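Local coordinates for tRNA dimethylallyltransferase (Staphylococcus epidermidis ATCC 12228, PDB 3D3Q), which probably transfers a dimethylallyl group from dimethylallyl diphosphate to adenosine 37 of tRNAs that read codons beginning with uridine, with magnesium as cofactor, at residues L23-A28 / E58-P63; L113-F118 / T193-T198; N142-H147 / I161-R166; G225-V230 / K250-V255. All blocks are in the same frame, centred on the assembly; numbering follows the deposited sequence.

Interaction 1 of 4, residues L23-A28 / E58-P63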
loop_
_atom_site.group_PDB
_atom_site.type_symbol
_atom_site.label_atom_id
_atom_site.label_comp_id
_atom_site.label_asym_id
_atom_site.label_seq_id
_atom_site.Cartn_x
_atom_site.Cartn_y
_atom_site.Cartn_z
ATOM N N LEU A 23 4.169 3.131 -12.674
ATOM C CA LEU A 23 2.853 2.814 -13.208
ATOM C C LEU A 23 1.902 4.009 -13.081
ATOM O O LEU A 23 1.172 4.322 -14.017
ATOM C CB LEU A 23 2.265 1.597 -12.482
ATOM C CG LEU A 23 0.848 1.169 -12.899
ATOM C CD1 LEU A 23 0.847 0.718 -14.334
ATOM C CD2 LEU A 23 0.384 0.063 -12.008
ATOM N N SER A 24 1.913 4.674 -11.927
ATOM C CA SER A 24 1.046 5.839 -11.714
ATOM C C SER A 24 1.254 6.880 -12.807
ATOM O O SER A 24 0.302 7.360 -13.403
ATOM C CB SER A 24 1.312 6.497 -10.358
ATOM O OG SER A 24 0.865 5.675 -9.301
ATOM N N ILE A 25 2.503 7.225 -13.071
ATOM C CA ILE A 25 2.792 8.212 -14.084
ATOM C C ILE A 25 2.304 7.750 -15.463
ATOM O O ILE A 25 1.711 8.536 -16.216
ATOM C CB ILE A 25 4.305 8.528 -14.094
ATOM C CG1 ILE A 25 4.691 9.123 -12.736
ATOM C CG2 ILE A 25 4.651 9.482 -15.211
ATOM C CD1 ILE A 25 6.105 9.592 -12.641
ATOM N N GLU A 26 2.523 6.479 -15.795
ATOM C CA GLU A 26 2.082 5.942 -17.090
ATOM C C GLU A 26 0.564 6.059 -17.253
ATOM O O GLU A 26 0.074 6.364 -18.340
ATOM C CB GLU A 26 2.521 4.475 -17.241
ATOM C CG GLU A 26 4.040 4.307 -17.407
ATOM C CD GLU A 26 4.597 4.974 -18.675
ATOM O OE1 GLU A 26 4.384 4.433 -19.794
ATOM O OE2 GLU A 26 5.241 6.053 -18.553
ATOM N N VAL A 27 -0.167 5.812 -16.167
ATOM C CA VAL A 27 -1.621 5.915 -16.176
ATOM C C VAL A 27 -1.992 7.389 -16.282
ATOM O O VAL A 27 -2.933 7.758 -16.973
ATOM C CB VAL A 27 -2.219 5.352 -14.890
ATOM C CG1 VAL A 27 -3.701 5.601 -14.855
ATOM C CG2 VAL A 27 -1.921 3.884 -14.800
ATOM N N ALA A 28 -1.229 8.225 -15.591
ATOM C CA ALA A 28 -1.459 9.651 -15.593
ATOM C C ALA A 28 -1.242 10.224 -16.981
ATOM O O ALA A 28 -1.910 11.181 -17.382
ATOM C CB ALA A 28 -0.540 10.324 -14.607
ATOM N N GLU A 58 11.694 12.736 -12.873
ATOM C CA GLU A 58 11.031 11.466 -13.061
ATOM C C GLU A 58 9.522 11.602 -13.184
ATOM O O GLU A 58 8.861 10.734 -13.752
ATOM C CB GLU A 58 11.398 10.534 -11.912
ATOM C CG GLU A 58 12.907 10.346 -11.756
ATOM C CD GLU A 58 13.264 9.409 -10.616
ATOM O OE1 GLU A 58 12.816 9.667 -9.474
ATOM O OE2 GLU A 58 13.996 8.421 -10.864
HETATM N N MSE A 59 8.975 12.694 -12.663
HETATM C CA MSE A 59 7.531 12.937 -12.728
HETATM C C MSE A 59 7.047 13.160 -14.155
HETATM O O MSE A 59 5.847 13.284 -14.393
HETATM C CB MSE A 59 7.162 14.163 -11.897
HETATM C CG MSE A 59 7.357 14.005 -10.407
HETATM SE SE MSE A 59 6.785 15.595 -9.445
HETATM C CE MSE A 59 8.194 15.685 -8.111
ATOM N N GLU A 60 7.997 13.226 -15.089
ATOM C CA GLU A 60 7.717 13.439 -16.512
ATOM C C GLU A 60 6.616 14.450 -16.815
ATOM O O GLU A 60 5.819 14.234 -17.720
ATOM C CB GLU A 60 7.377 12.108 -17.186
ATOM C CG GLU A 60 8.587 11.339 -17.686
ATOM C CD GLU A 60 8.292 9.863 -17.890
ATOM O OE1 GLU A 60 7.176 9.534 -18.364
ATOM O OE2 GLU A 60 9.181 9.031 -17.587
ATOM N N GLY A 61 6.570 15.548 -16.073
ATOM C CA GLY A 61 5.554 16.542 -16.347
ATOM C C GLY A 61 4.297 16.380 -15.521
ATOM O O GLY A 61 3.659 17.366 -15.157
ATOM N N ILE A 62 3.919 15.145 -15.221
ATOM C CA ILE A 62 2.726 14.923 -14.422
ATOM C C ILE A 62 2.869 15.605 -13.064
ATOM O O ILE A 62 3.811 15.347 -12.322
ATOM C CB ILE A 62 2.499 13.434 -14.170
ATOM C CG1 ILE A 62 2.393 12.681 -15.503
ATOM C CG2 ILE A 62 1.274 13.261 -13.283
ATOM C CD1 ILE A 62 1.234 13.104 -16.362
ATOM N N PRO A 63 1.930 16.486 -12.717
ATOM C CA PRO A 63 1.985 17.186 -11.429
ATOM C C PRO A 63 1.706 16.298 -10.210
ATOM O O PRO A 63 0.723 15.560 -10.192
ATOM C CB PRO A 63 0.934 18.287 -11.596
ATOM C CG PRO A 63 -0.059 17.667 -12.527
ATOM C CD PRO A 63 0.833 17.008 -13.550
#
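Ile-25 and Ile-62 mark the nearest backbone approach, their CA atoms 6.7 Å apart, where helix 23-28 meets the irregular segment 58-63. That segment folds into a type I' turn from Met-59, present as selenomethionine, to Ile-62, closed by a weak bond from Ile-62 N to Met-59 O (2.8 Å). Glu-60 and Gly-61 both have positive phi at its corners, Gly-61 in a backbone conformation suited to glycine. Between the segments the contact is mainly apolar. Ile-25 sends out two arms: CD1, held extended from CA by chi2 of -175°, lies 3.6 Å from Met-59 CA and sits against the carbonyl O of Glu-58, while CG2 comes within 3.9 Å of Ile-62 CG1. The two isoleucines run antiparallel alongside one another. One turn further on, Ala-28 CB rests against Ile-62, 3.7 Å from its CG2 and equally far from its CD1. At the outer margin the carboxylates of Glu-26 and Glu-60 approach to 4.0 Å (OE2 to OE1), planes 79° apart. Their repulsion is probably eased by Lys-29, which forms a salt bridge with Glu-60 and a long, weak ion pair with Glu-26. Ile-25 and Ile-62 touch Ile-35 of strand 33-37, and Ala-28 packs on Ile-100 of strand 98-102; helix 20-30, which begins at the end of the P-loop, thus lies between the parallel sheet and helix 300-314, with the turn along its flank.

Interaction 2 of 4, residues L113-F118 / T193-T198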
loop_
_atom_site.group_PDB
_atom_site.type_symbol
_atom_site.label_atom_id
_atom_site.label_comp_id
_atom_site.label_asym_id
_atom_site.label_seq_id
_atom_site.Cartn_x
_atom_site.Cartn_y
_atom_site.Cartn_z
ATOM N N LEU A 113 -10.744 6.162 1.822
ATOM C CA LEU A 113 -11.751 5.520 0.995
ATOM C C LEU A 113 -13.111 5.361 1.663
ATOM O O LEU A 113 -14.144 5.524 1.018
ATOM C CB LEU A 113 -11.243 4.152 0.534
ATOM C CG LEU A 113 -9.956 4.214 -0.298
ATOM C CD1 LEU A 113 -9.483 2.811 -0.607
ATOM C CD2 LEU A 113 -10.213 4.991 -1.581
ATOM N N TYR A 114 -13.107 5.079 2.959
ATOM C CA TYR A 114 -14.342 4.850 3.691
ATOM C C TYR A 114 -14.553 5.797 4.849
ATOM O O TYR A 114 -13.599 6.220 5.486
ATOM C CB TYR A 114 -14.339 3.422 4.224
ATOM C CG TYR A 114 -13.940 2.404 3.184
ATOM C CD1 TYR A 114 -14.664 2.288 2.010
ATOM C CD2 TYR A 114 -12.837 1.568 3.373
ATOM C CE1 TYR A 114 -14.315 1.376 1.042
ATOM C CE2 TYR A 114 -12.471 0.638 2.405
ATOM C CZ TYR A 114 -13.228 0.554 1.233
ATOM O OH TYR A 114 -12.929 -0.339 0.240
ATOM N N ASN A 115 -15.809 6.114 5.134
ATOM C CA ASN A 115 -16.127 6.992 6.246
ATOM C C ASN A 115 -16.535 6.232 7.482
ATOM O O ASN A 115 -17.607 6.482 8.017
ATOM C CB ASN A 115 -17.266 7.914 5.878
ATOM C CG ASN A 115 -16.794 9.178 5.264
ATOM O OD1 ASN A 115 -17.592 10.066 4.996
ATOM N ND2 ASN A 115 -15.481 9.283 5.032
ATOM N N TYR A 116 -15.701 5.309 7.938
ATOM C CA TYR A 116 -16.037 4.542 9.125
ATOM C C TYR A 116 -14.798 4.331 9.978
ATOM O O TYR A 116 -13.670 4.374 9.476
ATOM C CB TYR A 116 -16.692 3.184 8.741
ATOM C CG TYR A 116 -15.736 1.997 8.521
ATOM C CD1 TYR A 116 -15.280 1.213 9.597
ATOM C CD2 TYR A 116 -15.246 1.683 7.232
ATOM C CE1 TYR A 116 -14.357 0.161 9.390
ATOM C CE2 TYR A 116 -14.328 0.630 7.028
ATOM C CZ TYR A 116 -13.893 -0.111 8.111
ATOM O OH TYR A 116 -12.971 -1.097 7.924
ATOM N N ALA A 117 -15.011 4.130 11.276
ATOM C CA ALA A 117 -13.917 3.906 12.207
ATOM C C ALA A 117 -13.542 2.433 12.163
ATOM O O ALA A 117 -14.389 1.569 12.395
ATOM C CB ALA A 117 -14.342 4.304 13.614
ATOM N N PHE A 118 -12.277 2.158 11.852
ATOM C CA PHE A 118 -11.774 0.790 11.768
ATOM C C PHE A 118 -11.913 0.068 13.093
ATOM O O PHE A 118 -12.521 0.569 14.041
ATOM C CB PHE A 118 -10.281 0.762 11.366
ATOM C CG PHE A 118 -9.301 0.884 12.542
ATOM C CD1 PHE A 118 -8.178 0.046 12.624
ATOM C CD2 PHE A 118 -9.473 1.859 13.538
ATOM C CE1 PHE A 118 -7.242 0.176 13.672
ATOM C CE2 PHE A 118 -8.538 1.997 14.591
ATOM C CZ PHE A 118 -7.421 1.155 14.657
ATOM N N THR A 193 -20.100 3.086 2.966
ATOM C CA THR A 193 -19.354 4.210 3.527
ATOM C C THR A 193 -18.267 4.684 2.593
ATOM O O THR A 193 -17.416 5.476 2.990
ATOM C CB THR A 193 -18.629 3.871 4.839
ATOM O OG1 THR A 193 -19.207 2.713 5.445
ATOM C CG2 THR A 193 -18.739 5.037 5.790
ATOM N N GLU A 194 -18.291 4.194 1.359
ATOM C CA GLU A 194 -17.271 4.571 0.385
ATOM C C GLU A 194 -17.484 5.953 -0.206
ATOM O O GLU A 194 -18.571 6.285 -0.656
ATOM C CB GLU A 194 -17.191 3.546 -0.741
ATOM C CG GLU A 194 -18.490 3.347 -1.479
ATOM C CD GLU A 194 -18.357 2.342 -2.611
ATOM O OE1 GLU A 194 -19.406 1.949 -3.188
ATOM O OE2 GLU A 194 -17.204 1.952 -2.927
ATOM N N ASN A 195 -16.420 6.743 -0.218
ATOM C CA ASN A 195 -16.495 8.081 -0.723
ATOM C C ASN A 195 -16.233 8.195 -2.197
ATOM O O ASN A 195 -16.634 9.171 -2.812
ATOM C CB ASN A 195 -15.524 8.972 0.030
ATOM C CG ASN A 195 -15.755 8.933 1.527
ATOM O OD1 ASN A 195 -16.899 8.864 1.984
ATOM N ND2 ASN A 195 -14.671 8.971 2.302
ATOM N N TYR A 196 -15.570 7.215 -2.787
ATOM C CA TYR A 196 -15.280 7.313 -4.206
ATOM C C TYR A 196 -15.526 6.044 -4.990
ATOM O O TYR A 196 -15.605 4.953 -4.427
ATOM C CB TYR A 196 -13.818 7.737 -4.411
ATOM C CG TYR A 196 -13.373 8.893 -3.545
ATOM C CD1 TYR A 196 -12.836 8.678 -2.275
ATOM C CD2 TYR A 196 -13.478 10.206 -4.003
ATOM C CE1 TYR A 196 -12.409 9.753 -1.488
ATOM C CE2 TYR A 196 -13.062 11.281 -3.226
ATOM C CZ TYR A 196 -12.528 11.053 -1.979
ATOM O OH TYR A 196 -12.109 12.134 -1.244
ATOM N N ASP A 197 -15.656 6.214 -6.303
ATOM C CA ASP A 197 -15.832 5.096 -7.229
ATOM C C ASP A 197 -14.407 4.592 -7.471
ATOM O O ASP A 197 -13.868 4.717 -8.578
ATOM C CB ASP A 197 -16.422 5.582 -8.554
ATOM C CG ASP A 197 -16.378 4.512 -9.628
ATOM O OD1 ASP A 197 -16.493 4.840 -10.829
ATOM O OD2 ASP A 197 -16.221 3.328 -9.267
ATOM N N THR A 198 -13.809 4.016 -6.431
ATOM C CA THR A 198 -12.420 3.549 -6.470
ATOM C C THR A 198 -12.048 2.376 -7.369
ATOM O O THR A 198 -12.821 1.447 -7.566
ATOM C CB THR A 198 -11.912 3.215 -5.034
ATOM O OG1 THR A 198 -12.442 1.950 -4.620
ATOM C CG2 THR A 198 -12.353 4.294 -4.037
#
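The Tyr-114 ring meets Glu-194 with its edge: Glu-194 CB lies in the ring plane, 3.9 Å from CD1, and Thr-193 O also lies at the edge, near that plane. Over the centre of one face sits CB of the preceding Leu-113, 3.9 Å above the plane. The carboxylate of Glu-194 is turned 33° from the ring, and its OE1 forms a salt bridge with Lys-6. Among the other flat groups, the side chains of Asn-115 and Asn-195 cross at about a right angle, their amide planes 66° apart. Beside the Tyr-114 ring the backbones bond twice: Asn-195 N gives a nearly straight bond to Leu-113 O (2.9 Å, 168°), and Asn-115 N gives one to Thr-193 O (2.8 Å). Each carbonyl also receives a CA-H, Glu-194 CA standing 3.3 Å from Leu-113 O and Tyr-114 CA 3.2 Å from Thr-193 O. Leu-113 CD2 reaches Thr-198 CG2 at the start of strand 197-204. The two N-H...O bonds flank Tyr-114 and Glu-194, which make a single antiparallel bridge as a non-hydrogen-bonded pair, tying the end of helix 106-113 to the connection from helix 184-192 into the parallel sheet of this P-loop-type fold.

Interaction 3 of 4, residues N142-H147 / I161-R166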
loop_
_atom_site.group_PDB
_atom_site.type_symbol
_atom_site.label_atom_id
_atom_site.label_comp_id
_atom_site.label_asym_id
_atom_site.label_seq_id
_atom_site.Cartn_x
_atom_site.Cartn_y
_atom_site.Cartn_z
ATOM N N ASN A 142 -14.449 -30.509 -2.659
ATOM C CA ASN A 142 -14.850 -30.146 -4.010
ATOM C C ASN A 142 -15.430 -28.740 -3.990
ATOM O O ASN A 142 -15.504 -28.101 -2.943
ATOM C CB ASN A 142 -15.900 -31.123 -4.515
ATOM C CG ASN A 142 -17.103 -31.166 -3.624
ATOM O OD1 ASN A 142 -17.892 -30.221 -3.581
ATOM N ND2 ASN A 142 -17.251 -32.264 -2.885
ATOM N N ASN A 143 -15.850 -28.266 -5.152
ATOM C CA ASN A 143 -16.419 -26.936 -5.246
ATOM C C ASN A 143 -17.662 -26.729 -4.387
ATOM O O ASN A 143 -17.795 -25.702 -3.723
ATOM C CB ASN A 143 -16.746 -26.615 -6.696
ATOM C CG ASN A 143 -15.821 -25.584 -7.277
ATOM O OD1 ASN A 143 -15.806 -25.372 -8.489
ATOM N ND2 ASN A 143 -15.045 -24.930 -6.420
ATOM N N ASN A 144 -18.570 -27.701 -4.397
ATOM C CA ASN A 144 -19.801 -27.596 -3.615
ATOM C C ASN A 144 -19.619 -27.898 -2.128
ATOM O O ASN A 144 -20.228 -27.243 -1.282
ATOM C CB ASN A 144 -20.899 -28.505 -4.197
ATOM C CG ASN A 144 -21.820 -27.775 -5.188
ATOM O OD1 ASN A 144 -22.585 -26.877 -4.811
ATOM N ND2 ASN A 144 -21.748 -28.166 -6.458
ATOM N N LYS A 145 -18.782 -28.872 -1.796
ATOM C CA LYS A 145 -18.588 -29.200 -0.391
ATOM C C LYS A 145 -17.987 -28.001 0.336
ATOM O O LYS A 145 -18.351 -27.715 1.473
ATOM C CB LYS A 145 -17.686 -30.427 -0.244
ATOM C CG LYS A 145 -17.851 -31.170 1.083
ATOM C CD LYS A 145 -16.868 -32.355 1.189
ATOM C CE LYS A 145 -17.002 -33.127 2.508
ATOM N NZ LYS A 145 -15.889 -34.105 2.662
ATOM N N LEU A 146 -17.084 -27.293 -0.336
ATOM C CA LEU A 146 -16.441 -26.113 0.238
ATOM C C LEU A 146 -17.436 -24.962 0.365
ATOM O O LEU A 146 -17.297 -24.099 1.235
ATOM C CB LEU A 146 -15.271 -25.662 -0.633
ATOM C CG LEU A 146 -14.582 -24.369 -0.188
ATOM C CD1 LEU A 146 -13.780 -24.637 1.066
ATOM C CD2 LEU A 146 -13.673 -23.843 -1.296
ATOM N N HIS A 147 -18.426 -24.952 -0.526
ATOM C CA HIS A 147 -19.469 -23.926 -0.535
ATOM C C HIS A 147 -20.400 -24.152 0.645
ATOM O O HIS A 147 -20.814 -23.197 1.299
ATOM C CB HIS A 147 -20.267 -23.994 -1.838
ATOM C CG HIS A 147 -21.221 -22.853 -2.027
ATOM N ND1 HIS A 147 -20.806 -21.543 -2.131
ATOM C CD2 HIS A 147 -22.567 -22.831 -2.176
ATOM C CE1 HIS A 147 -21.850 -20.764 -2.342
ATOM N NE2 HIS A 147 -22.931 -21.521 -2.373
ATOM N N ILE A 161 -22.291 -15.659 -3.947
ATOM C CA ILE A 161 -21.108 -16.263 -4.557
ATOM C C ILE A 161 -21.432 -17.678 -5.084
ATOM O O ILE A 161 -21.770 -18.572 -4.311
ATOM C CB ILE A 161 -19.945 -16.332 -3.519
ATOM C CG1 ILE A 161 -19.549 -14.931 -3.089
ATOM C CG2 ILE A 161 -18.733 -17.033 -4.105
ATOM C CD1 ILE A 161 -18.413 -14.901 -2.119
ATOM N N HIS A 162 -21.351 -17.879 -6.397
ATOM C CA HIS A 162 -21.658 -19.188 -6.972
ATOM C C HIS A 162 -20.569 -20.197 -6.561
ATOM O O HIS A 162 -19.384 -19.872 -6.543
ATOM C CB HIS A 162 -21.757 -19.057 -8.488
ATOM C CG HIS A 162 -22.170 -20.316 -9.185
ATOM N ND1 HIS A 162 -21.328 -21.397 -9.323
ATOM C CD2 HIS A 162 -23.334 -20.665 -9.786
ATOM C CE1 HIS A 162 -21.953 -22.358 -9.982
ATOM N NE2 HIS A 162 -23.171 -21.940 -10.274
ATOM N N PRO A 163 -20.957 -21.439 -6.213
ATOM C CA PRO A 163 -19.977 -22.457 -5.790
ATOM C C PRO A 163 -18.813 -22.797 -6.722
ATOM O O PRO A 163 -17.845 -23.470 -6.326
ATOM C CB PRO A 163 -20.851 -23.678 -5.431
ATOM C CG PRO A 163 -22.143 -23.448 -6.129
ATOM C CD PRO A 163 -22.337 -21.950 -6.125
ATOM N N ASN A 164 -18.883 -22.305 -7.952
ATOM C CA ASN A 164 -17.829 -22.563 -8.921
ATOM C C ASN A 164 -16.799 -21.442 -8.933
ATOM O O ASN A 164 -15.807 -21.502 -9.664
ATOM C CB ASN A 164 -18.427 -22.774 -10.322
ATOM C CG ASN A 164 -18.938 -24.201 -10.530
ATOM O OD1 ASN A 164 -19.502 -24.534 -11.574
ATOM N ND2 ASN A 164 -18.723 -25.054 -9.530
ATOM N N ASN A 165 -17.018 -20.423 -8.114
ATOM C CA ASN A 165 -16.061 -19.324 -8.034
ATOM C C ASN A 165 -15.212 -19.548 -6.786
ATOM O O ASN A 165 -15.185 -18.713 -5.881
ATOM C CB ASN A 165 -16.790 -17.993 -7.912
ATOM C CG ASN A 165 -15.852 -16.820 -8.027
ATOM O OD1 ASN A 165 -14.644 -16.961 -7.820
ATOM N ND2 ASN A 165 -16.389 -15.659 -8.356
ATOM N N ARG A 166 -14.511 -20.675 -6.757
ATOM C CA ARG A 166 -13.710 -21.038 -5.607
ATOM C C ARG A 166 -12.936 -19.881 -5.020
ATOM O O ARG A 166 -12.854 -19.745 -3.800
ATOM C CB ARG A 166 -12.754 -22.170 -5.948
ATOM C CG ARG A 166 -12.310 -22.941 -4.729
ATOM C CD ARG A 166 -11.109 -23.805 -5.031
ATOM N NE ARG A 166 -10.787 -24.766 -3.971
ATOM C CZ ARG A 166 -11.590 -25.757 -3.591
ATOM N NH1 ARG A 166 -11.205 -26.577 -2.628
ATOM N NH2 ARG A 166 -12.782 -25.920 -4.162
#
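Pro-163, Asn-143 and Arg-166 bury the most surface here. Pro-163 lies over one face of the His-147 ring in a CH-pi contact, with CB 3.8 Å from the ring centroid, 24° off the normal and offset toward the rim. His-147 CG is anti to its backbone N (chi1 -171°), which points CG toward the proline. On the other side of the turn, Arg-166 runs extended from CG to NE. Its guanidinium lies flat on Leu-146, whose CD2 is 3.6 Å from CZ and over the centre of that face, while NH1 is hydrogen-bonded to Leu-141 O. The Asn-143 side chain lies between Pro-163 O and Arg-166, its CG 3.1 Å from Pro-163 O, and crosses Asn-164 at about a right angle, amide planes 32° apart. Asn-165 N to His-162 O (2.9 Å) closes a type I turn, and Asn-164 N donates to His-162 ND1 (2.9 Å) close to the ring plane. Leu-146 continues inward onto Leu-170 and Ile-173. The contact is a surface packing of two capped helix starts: Asn-142, accepting from Lys-145 N, is the N-cap of helix 143-153, and Asn-165, accepting from Arg-168 N, that of helix 166-179.

Interaction 4 of 4, residues G225-V230 / K250-V255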
loop_
_atom_site.group_PDB
_atom_site.type_symbol
_atom_site.label_atom_id
_atom_site.label_comp_id
_atom_site.label_asym_id
_atom_site.label_seq_id
_atom_site.Cartn_x
_atom_site.Cartn_y
_atom_site.Cartn_z
ATOM N N GLY A 225 23.802 7.877 -0.923
ATOM C CA GLY A 225 23.998 8.959 0.021
ATOM C C GLY A 225 22.967 9.066 1.125
ATOM O O GLY A 225 22.769 10.149 1.681
ATOM N N LEU A 226 22.301 7.954 1.435
ATOM C CA LEU A 226 21.290 7.919 2.500
ATOM C C LEU A 226 21.898 8.379 3.817
ATOM O O LEU A 226 21.341 9.229 4.508
ATOM C CB LEU A 226 20.736 6.497 2.686
ATOM C CG LEU A 226 19.943 6.251 3.978
ATOM C CD1 LEU A 226 18.728 7.159 4.021
ATOM C CD2 LEU A 226 19.522 4.790 4.069
ATOM N N PHE A 227 23.044 7.803 4.161
ATOM C CA PHE A 227 23.709 8.159 5.396
ATOM C C PHE A 227 24.050 9.650 5.398
ATOM O O PHE A 227 23.901 10.316 6.420
ATOM C CB PHE A 227 24.970 7.311 5.578
ATOM C CG PHE A 227 25.611 7.451 6.931
ATOM C CD1 PHE A 227 26.426 8.542 7.222
ATOM C CD2 PHE A 227 25.373 6.508 7.926
ATOM C CE1 PHE A 227 27.005 8.693 8.487
ATOM C CE2 PHE A 227 25.945 6.647 9.192
ATOM C CZ PHE A 227 26.762 7.748 9.476
ATOM N N ASN A 228 24.489 10.183 4.260
ATOM C CA ASN A 228 24.830 11.599 4.195
ATOM C C ASN A 228 23.588 12.442 4.484
ATOM O O ASN A 228 23.668 13.506 5.101
ATOM C CB ASN A 228 25.382 11.964 2.819
ATOM C CG ASN A 228 25.961 13.364 2.784
ATOM O OD1 ASN A 228 26.186 13.934 1.718
ATOM N ND2 ASN A 228 26.211 13.926 3.960
ATOM N N GLU A 229 22.438 11.951 4.042
ATOM C CA GLU A 229 21.198 12.660 4.252
ATOM C C GLU A 229 20.841 12.705 5.736
ATOM O O GLU A 229 20.606 13.786 6.280
ATOM C CB GLU A 229 20.078 11.997 3.465
ATOM C CG GLU A 229 18.876 12.878 3.200
ATOM C CD GLU A 229 17.811 12.137 2.431
ATOM O OE1 GLU A 229 17.107 11.312 3.055
ATOM O OE2 GLU A 229 17.688 12.356 1.205
ATOM N N VAL A 230 20.808 11.549 6.400
ATOM C CA VAL A 230 20.465 11.528 7.818
ATOM C C VAL A 230 21.451 12.364 8.614
ATOM O O VAL A 230 21.164 12.774 9.735
ATOM C CB VAL A 230 20.453 10.104 8.405
ATOM C CG1 VAL A 230 19.656 9.174 7.523
ATOM C CG2 VAL A 230 21.849 9.611 8.589
ATOM N N LYS A 250 15.907 6.132 11.891
ATOM C CA LYS A 250 16.085 5.800 13.302
ATOM C C LYS A 250 17.215 4.787 13.513
ATOM O O LYS A 250 17.842 4.775 14.570
ATOM C CB LYS A 250 14.778 5.259 13.910
ATOM C CG LYS A 250 14.324 3.930 13.343
ATOM C CD LYS A 250 13.146 3.330 14.103
ATOM C CE LYS A 250 12.762 1.986 13.489
ATOM N NZ LYS A 250 11.618 1.333 14.171
ATOM N N GLU A 251 17.490 3.953 12.511
ATOM C CA GLU A 251 18.553 2.960 12.639
ATOM C C GLU A 251 19.918 3.576 12.424
ATOM O O GLU A 251 20.888 3.201 13.071
ATOM C CB GLU A 251 18.360 1.815 11.642
ATOM C CG GLU A 251 17.050 1.067 11.815
ATOM C CD GLU A 251 15.964 1.573 10.890
ATOM O OE1 GLU A 251 16.122 2.693 10.342
ATOM O OE2 GLU A 251 14.947 0.853 10.730
ATOM N N LEU A 252 19.984 4.535 11.515
ATOM C CA LEU A 252 21.238 5.198 11.213
ATOM C C LEU A 252 21.630 6.285 12.201
ATOM O O LEU A 252 22.800 6.618 12.307
ATOM C CB LEU A 252 21.199 5.774 9.794
ATOM C CG LEU A 252 20.976 4.762 8.657
ATOM C CD1 LEU A 252 20.928 5.480 7.311
ATOM C CD2 LEU A 252 22.081 3.736 8.650
ATOM N N VAL A 253 20.678 6.853 12.928
ATOM C CA VAL A 253 21.046 7.908 13.876
ATOM C C VAL A 253 22.079 7.421 14.891
ATOM O O VAL A 253 23.060 8.106 15.162
ATOM C CB VAL A 253 19.817 8.477 14.645
ATOM C CG1 VAL A 253 20.260 9.560 15.614
ATOM C CG2 VAL A 253 18.819 9.060 13.668
ATOM N N PRO A 254 21.873 6.220 15.461
ATOM C CA PRO A 254 22.803 5.659 16.449
ATOM C C PRO A 254 24.229 5.478 15.929
ATOM O O PRO A 254 25.198 5.716 16.650
ATOM C CB PRO A 254 22.156 4.319 16.814
ATOM C CG PRO A 254 20.707 4.596 16.642
ATOM C CD PRO A 254 20.685 5.359 15.338
ATOM N N VAL A 255 24.351 5.067 14.673
ATOM C CA VAL A 255 25.656 4.847 14.081
ATOM C C VAL A 255 26.409 6.171 13.883
ATOM O O VAL A 255 27.638 6.197 13.796
ATOM C CB VAL A 255 25.526 4.035 12.742
ATOM C CG1 VAL A 255 24.828 4.858 11.695
ATOM C CG2 VAL A 255 26.893 3.599 12.259
#
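Leu-252 pushes its CD1 against Leu-226 and Val-230, one turn apart on helix 226-235, and this is the close-packed part of the contact. CD1 lies 3.6 Å from Leu-226 CG and equally far from Leu-226 CD2, and 3.9 Å from Val-230 CG1. The reach comes from chi2 of 179°, which sets CD1 anti to CA at the far end of the side chain. Leu-252 crosses Leu-226 obliquely but Val-230 at about a right angle, and its CB passes 4.1 Å from Val-230 CG2. All three residues are buried. Towards the partly exposed side the fit slackens: Phe-227 CD2 and Leu-252 CD2 stay 4.4 Å apart. CG of Phe-227 is anti to the backbone N (chi1 -171°), which directs it toward helix 252-257. Val-255 CG1 is modelled at the ring edge, nearest to CE2, but its position is strained in the model and this edge contact is doubtful. Met-262 of helix 262-286 touches both Phe-227 and Leu-252, while Ile-256 touches Phe-227 and Val-230, so the apolar cluster extends past the two segments. The whole is an apolar helix-to-helix packing, in which the short, weakly bonded helix 252-257 is laid against helix 226-235 directly after residues 245-250, a region thought by similarity to contact substrate tRNA.

Interaction 4 is a buried contact, interactions 1 and 2 are partly buried, and interaction 3 lies at the surface. Interactions 1 and 2 belong to the surroundings of the same parallel sheet, yet their nearest atoms are about 12 Å apart, and they differ in kind: aliphatic side chains in the first, a backbone bridge in the second. Interactions 3 and 4 join helical parts on opposite sides of the chain's centre, their own centres 52 Å apart. Interaction 4 is wholly hydrocarbon, whereas interaction 3 mixes proline, imidazole, amides and a guanidinium. Along the chain, interaction 3 is nested within the largely helical excursion that interaction 2 closes; the other pairs follow in series.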